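Local coordinates for signal transduction histidine-protein kinase/phosphatase MprB (Mycobacterium hassiacum, PDB 6BLK) that probably acts as a sensor kinase that uses ATP to phosphorylate its own histidine, and as a phosphatase, in mycobacterial two-component stress signalling, at residues F100-R105 against G118-K123. Numbering follows the deposited sequence.
Sequences FERFFR and GLAIVK. With ATP (adenosine-5'-triphosphate), chain E.
At the phosphate end of the ATP pocket, Phe100 and Arg102 of the loop ahead of helix 118-128 lie against the first two turns of the helix, on Leu119, Ala120 and Lys123. The Phe100 ring turns its edge to Leu119 O, with CD1 3.7 Å away; that oxygen lies near the ring plane and also accepts the backbone bond from Lys123 N. The same CD1 is 3.9 Å from Leu119 CB, and the two side chains cross at a slant. Lys123 runs out past the base of the ring, CG anti to its backbone N (chi1 179°), and its CD packs on Phe100 CB at 3.8 Å. Leu133 of strand 132-137 also touches the Phe100 side chain. No conventional hydrogen bond joins the two segments; the nearest thing is a CA-H...O contact, Ala120 CA to Phe100 O at 3.2 Å, bent to 134° at the hydrogen. Ala120 CB then meets the aliphatic part of Arg102, the second residue of the type II turn Glu101-Phe104, 3.6 Å from its CG.

This is the ATP-binding domain of the kinase, with the Bergerat fold that histidine kinases share with DNA gyrase B and HSP90, and the glycine-rich approach to the helix grips the phosphates. Leu119 N gives a near-straight bond to ATP O1A, 2.9 Å at 162°, whereas Gly118 N reaches O1G and O2G of the gamma phosphate only weakly. The Leu119 side chain lies between Phe100 and the nucleotide and also touches Asn57: CB meets both Phe100 and ATP O1A, CD2 leans toward Phe100 CE1, and CD1 sits 3.7 Å from ATP O5'. On the loop side, Phe104 brings CD2 and CE2 up to the ribose O4', and Ser111, Met112 and Gly114 hold the Arg105 guanidinium by hydrogen bonds.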
ATOM      1  N   PHE A 100       1.537 -11.356   0.373  1.00 21.64           N
ATOM      2  CA  PHE A 100       0.623 -11.306  -0.741  1.00 20.44           C
ATOM      3  C   PHE A 100      -0.036 -12.674  -0.961  1.00 16.75           C
ATOM      4  O   PHE A 100      -0.940 -12.750  -1.780  1.00 16.61           O
ATOM      5  CB  PHE A 100       1.267 -10.782  -2.047  1.00 13.16           C
ATOM      6  CG  PHE A 100       2.010  -9.483  -1.887  1.00 12.07           C
ATOM      7  CD1 PHE A 100       1.328  -8.327  -1.564  1.00 15.17           C
ATOM      8  CD2 PHE A 100       3.386  -9.424  -2.004  1.00 18.00           C
ATOM      9  CE1 PHE A 100       1.993  -7.129  -1.388  1.00 20.41           C
ATOM     10  CE2 PHE A 100       4.060  -8.227  -1.837  1.00 15.71           C
ATOM     11  CZ  PHE A 100       3.352  -7.075  -1.518  1.00 16.21           C
ATOM     12  N   GLU A 101       0.332 -13.728  -0.227  1.00 16.68           N
ATOM     13  CA  GLU A 101      -0.400 -14.997  -0.276  1.00 19.78           C
ATOM     14  C   GLU A 101      -1.507 -15.018   0.771  1.00 20.86           C
ATOM     15  O   GLU A 101      -1.307 -14.577   1.904  1.00 16.53           O
ATOM     16  CB  GLU A 101       0.526 -16.182  -0.036  1.00 19.04           C
ATOM     17  CG  GLU A 101       1.435 -16.517  -1.190  1.00 34.63           C
ATOM     18  CD  GLU A 101       0.887 -17.636  -2.054  1.00 55.44           C
ATOM     19  OE1 GLU A 101       0.399 -18.651  -1.494  1.00 54.33           O
ATOM     20  OE2 GLU A 101       0.941 -17.492  -3.295  1.00 61.25           O
ATOM     21  N   ARG A 102      -2.656 -15.575   0.404  1.00 13.81           N
ATOM     22  CA  ARG A 102      -3.745 -15.707   1.364  1.00 16.89           C
ATOM     23  C   ARG A 102      -3.294 -16.469   2.602  1.00 16.62           C
ATOM     24  O   ARG A 102      -2.603 -17.493   2.518  1.00 16.69           O
ATOM     25  CB  ARG A 102      -4.953 -16.411   0.743  1.00 19.15           C
ATOM     26  CG  ARG A 102      -5.738 -15.510  -0.215  1.00 16.21           C
ATOM     27  CD  ARG A 102      -6.953 -16.225  -0.797  1.00 27.30           C
ATOM     28  NE  ARG A 102      -6.494 -17.444  -1.434  1.00 33.03           N
ATOM     29  CZ  ARG A 102      -6.048 -17.505  -2.686  1.00 31.79           C
ATOM     30  NH1 ARG A 102      -6.038 -16.418  -3.453  1.00 27.99           N
ATOM     31  NH2 ARG A 102      -5.602 -18.654  -3.160  1.00 20.39           N
ATOM     32  N   PHE A 103      -3.711 -15.942   3.757  1.00 14.98           N
ATOM     33  CA  PHE A 103      -3.590 -16.580   5.057  1.00 13.49           C
ATOM     34  C   PHE A 103      -2.172 -16.507   5.611  1.00 21.33           C
ATOM     35  O   PHE A 103      -1.838 -17.188   6.584  1.00 23.95           O
ATOM     36  CB  PHE A 103      -4.092 -18.024   5.001  1.00 12.17           C
ATOM     37  CG  PHE A 103      -5.419 -18.157   4.304  1.00 17.23           C
ATOM     38  CD1 PHE A 103      -6.479 -17.332   4.629  1.00 15.10           C
ATOM     39  CD2 PHE A 103      -5.588 -19.070   3.301  1.00 13.53           C
ATOM     40  CE1 PHE A 103      -7.679 -17.445   3.976  1.00 16.10           C
ATOM     41  CE2 PHE A 103      -6.792 -19.170   2.607  1.00 17.32           C
ATOM     42  CZ  PHE A 103      -7.830 -18.363   2.939  1.00 19.35           C
ATOM     43  N   PHE A 104      -1.327 -15.662   5.042  1.00 16.06           N
ATOM     44  CA  PHE A 104      -0.053 -15.348   5.678  1.00 16.92           C
ATOM     45  C   PHE A 104      -0.261 -14.543   6.953  1.00 16.89           C
ATOM     46  O   PHE A 104      -1.128 -13.671   7.022  1.00 17.27           O
ATOM     47  CB  PHE A 104       0.849 -14.567   4.724  1.00 18.36           C
ATOM     48  CG  PHE A 104       2.059 -13.980   5.405  1.00 21.65           C
ATOM     49  CD1 PHE A 104       3.016 -14.810   5.963  1.00 30.23           C
ATOM     50  CD2 PHE A 104       2.226 -12.612   5.504  1.00 19.34           C
ATOM     51  CE1 PHE A 104       4.121 -14.290   6.595  1.00 31.78           C
ATOM     52  CE2 PHE A 104       3.327 -12.094   6.126  1.00 13.82           C
ATOM     53  CZ  PHE A 104       4.276 -12.934   6.676  1.00 23.62           C
ATOM     54  N   ARG A 105       0.516 -14.890   7.987  1.00 17.54           N
ATOM     55  CA  ARG A 105       0.526 -14.178   9.260  1.00 17.62           C
ATOM     56  C   ARG A 105       1.969 -14.126   9.740  1.00 21.13           C
ATOM     57  O   ARG A 105       2.584 -15.178   9.951  1.00 25.36           O
ATOM     58  CB  ARG A 105      -0.372 -14.908  10.268  1.00 22.17           C
ATOM     59  CG  ARG A 105      -1.006 -14.050  11.329  1.00 28.95           C
ATOM     60  CD  ARG A 105      -2.083 -14.841  12.047  1.00 24.54           C
ATOM     61  NE  ARG A 105      -2.682 -14.059  13.126  1.00 29.44           N
ATOM     62  CZ  ARG A 105      -3.811 -13.363  13.051  1.00 26.65           C
ATOM     63  NH1 ARG A 105      -4.527 -13.314  11.935  1.00 30.53           N
ATOM     64  NH2 ARG A 105      -4.238 -12.707  14.118  1.00 28.69           N
ATOM     65  N   GLY A 118      -6.195  -9.376   2.764  1.00 12.85           N
ATOM     66  CA  GLY A 118      -6.069  -8.026   2.224  1.00 13.42           C
ATOM     67  C   GLY A 118      -4.964  -7.897   1.195  1.00 12.58           C
ATOM     68  O   GLY A 118      -5.137  -7.236   0.164  1.00 15.33           O
ATOM     69  N   LEU A 119      -3.809  -8.479   1.460  1.00 11.30           N
ATOM     70  CA  LEU A 119      -2.685  -8.282   0.553  1.00 12.94           C
ATOM     71  C   LEU A 119      -2.780  -9.176  -0.671  1.00 10.66           C
ATOM     72  O   LEU A 119      -2.304  -8.801  -1.736  1.00 10.91           O
ATOM     73  CB  LEU A 119      -1.376  -8.519   1.269  1.00  8.28           C
ATOM     74  CG  LEU A 119      -0.962  -7.372   2.200  1.00 15.14           C
ATOM     75  CD1 LEU A 119       0.282  -7.761   2.979  1.00 19.22           C
ATOM     76  CD2 LEU A 119      -0.694  -6.087   1.489  1.00 14.06           C
ATOM     77  N   ALA A 120      -3.387 -10.351  -0.558  1.00  7.51           N
ATOM     78  CA  ALA A 120      -3.713 -11.113  -1.772  1.00 10.70           C
ATOM     79  C   ALA A 120      -4.587 -10.304  -2.733  1.00 10.13           C
ATOM     80  O   ALA A 120      -4.408 -10.371  -3.958  1.00 10.69           O
ATOM     81  CB  ALA A 120      -4.399 -12.424  -1.393  1.00 12.66           C
ATOM     82  N   ILE A 121      -5.557  -9.557  -2.208  1.00 12.51           N
ATOM     83  CA  ILE A 121      -6.384  -8.681  -3.033  1.00 11.63           C
ATOM     84  C   ILE A 121      -5.530  -7.596  -3.671  1.00 10.66           C
ATOM     85  O   ILE A 121      -5.707  -7.262  -4.840  1.00 11.89           O
ATOM     86  CB  ILE A 121      -7.520  -8.083  -2.189  1.00 12.01           C
ATOM     87  CG1 ILE A 121      -8.486  -9.197  -1.774  1.00 22.53           C
ATOM     88  CG2 ILE A 121      -8.240  -6.938  -2.888  1.00 19.34           C
ATOM     89  CD1 ILE A 121      -9.159  -9.930  -2.912  1.00 30.74           C
ATOM     90  N   VAL A 122      -4.612  -7.014  -2.909  1.00  9.99           N
ATOM     91  CA  VAL A 122      -3.723  -5.981  -3.434  1.00 12.64           C
ATOM     92  C   VAL A 122      -2.950  -6.509  -4.643  1.00 14.77           C
ATOM     93  O   VAL A 122      -2.856  -5.838  -5.672  1.00 11.33           O
ATOM     94  CB  VAL A 122      -2.757  -5.479  -2.341  1.00 16.30           C
ATOM     95  CG1 VAL A 122      -1.719  -4.571  -2.923  1.00 13.04           C
ATOM     96  CG2 VAL A 122      -3.514  -4.767  -1.272  1.00 11.12           C
ATOM     97  N   LYS A 123      -2.296  -7.670  -4.491  1.00 11.97           N
ATOM     98  CA  LYS A 123      -1.542  -8.278  -5.585  1.00 11.80           C
ATOM     99  C   LYS A 123      -2.422  -8.491  -6.814  1.00 11.24           C
ATOM    100  O   LYS A 123      -2.015  -8.159  -7.940  1.00 11.45           O
ATOM    101  CB  LYS A 123      -0.915  -9.594  -5.132  1.00 13.62           C
ATOM    102  CG  LYS A 123      -0.136 -10.275  -6.214  1.00 12.88           C
ATOM    103  CD  LYS A 123       0.537 -11.512  -5.730  1.00 18.70           C
ATOM    104  CE  LYS A 123       1.226 -12.279  -6.855  1.00 19.10           C
ATOM    105  NZ  LYS A 123       2.682 -12.049  -6.858  1.00 44.34           N
TER
HETATM  106  PG  ATP E 501      -7.100  -8.658   6.394  1.00 16.53           P
HETATM  107  O1G ATP E 501      -6.176  -7.697   5.669  1.00 13.19           O
HETATM  108  O2G ATP E 501      -7.688  -9.824   5.586  1.00 14.41           O
HETATM  109  O3G ATP E 501      -8.122  -7.983   7.293  1.00 19.04           O
HETATM  110  PB  ATP E 501      -4.534  -9.189   7.701  1.00 14.36           P
HETATM  111  O1B ATP E 501      -4.122 -10.130   8.819  1.00 19.29           O
HETATM  112  O2B ATP E 501      -4.418  -7.712   7.851  1.00 11.83           O
HETATM  113  O3B ATP E 501      -6.125  -9.444   7.436  1.00 13.25           O
HETATM  114  PA  ATP E 501      -2.955  -8.963   5.237  1.00 11.69           P
HETATM  115  O1A ATP E 501      -3.022  -9.810   3.969  1.00 15.25           O
HETATM  116  O2A ATP E 501      -3.338  -7.508   5.136  1.00 13.53           O
HETATM  117  O3A ATP E 501      -3.861  -9.770   6.330  1.00 12.75           O
HETATM  118  O5' ATP E 501      -1.525  -9.160   5.853  1.00 14.45           O
HETATM  119  C5' ATP E 501      -1.003 -10.461   6.063  1.00 20.96           C
HETATM  120  C4' ATP E 501      -0.131 -10.438   7.312  1.00 19.14           C
HETATM  121  O4' ATP E 501       1.072  -9.743   6.965  1.00 18.42           O
HETATM  122  C3' ATP E 501      -0.683  -9.730   8.556  1.00 20.17           C
HETATM  123  O3' ATP E 501      -1.503 -10.601   9.366  1.00 14.50           O
HETATM  124  C2' ATP E 501       0.607  -9.344   9.256  1.00 17.20           C
HETATM  125  O2' ATP E 501       1.185 -10.458   9.961  1.00 16.87           O
HETATM  126  C1' ATP E 501       1.534  -9.028   8.104  1.00 20.14           C
HETATM  127  N9  ATP E 501       1.550  -7.601   7.732  1.00 15.30           N
HETATM  128  C8  ATP E 501       0.964  -7.000   6.640  1.00 15.99           C
HETATM  129  N7  ATP E 501       1.255  -5.668   6.625  1.00 13.76           N
HETATM  130  C5  ATP E 501       2.030  -5.431   7.707  1.00 12.87           C
HETATM  131  C6  ATP E 501       2.683  -4.248   8.221  1.00 19.30           C
HETATM  132  N6  ATP E 501       2.501  -3.078   7.594  1.00 15.23           N
HETATM  133  N1  ATP E 501       3.409  -4.379   9.330  1.00 17.54           N
HETATM  134  C2  ATP E 501       3.562  -5.560   9.957  1.00 15.01           C
HETATM  135  N3  ATP E 501       3.006  -6.699   9.524  1.00 18.56           N
HETATM  136  C4  ATP E 501       2.243  -6.684   8.407  1.00 18.46           C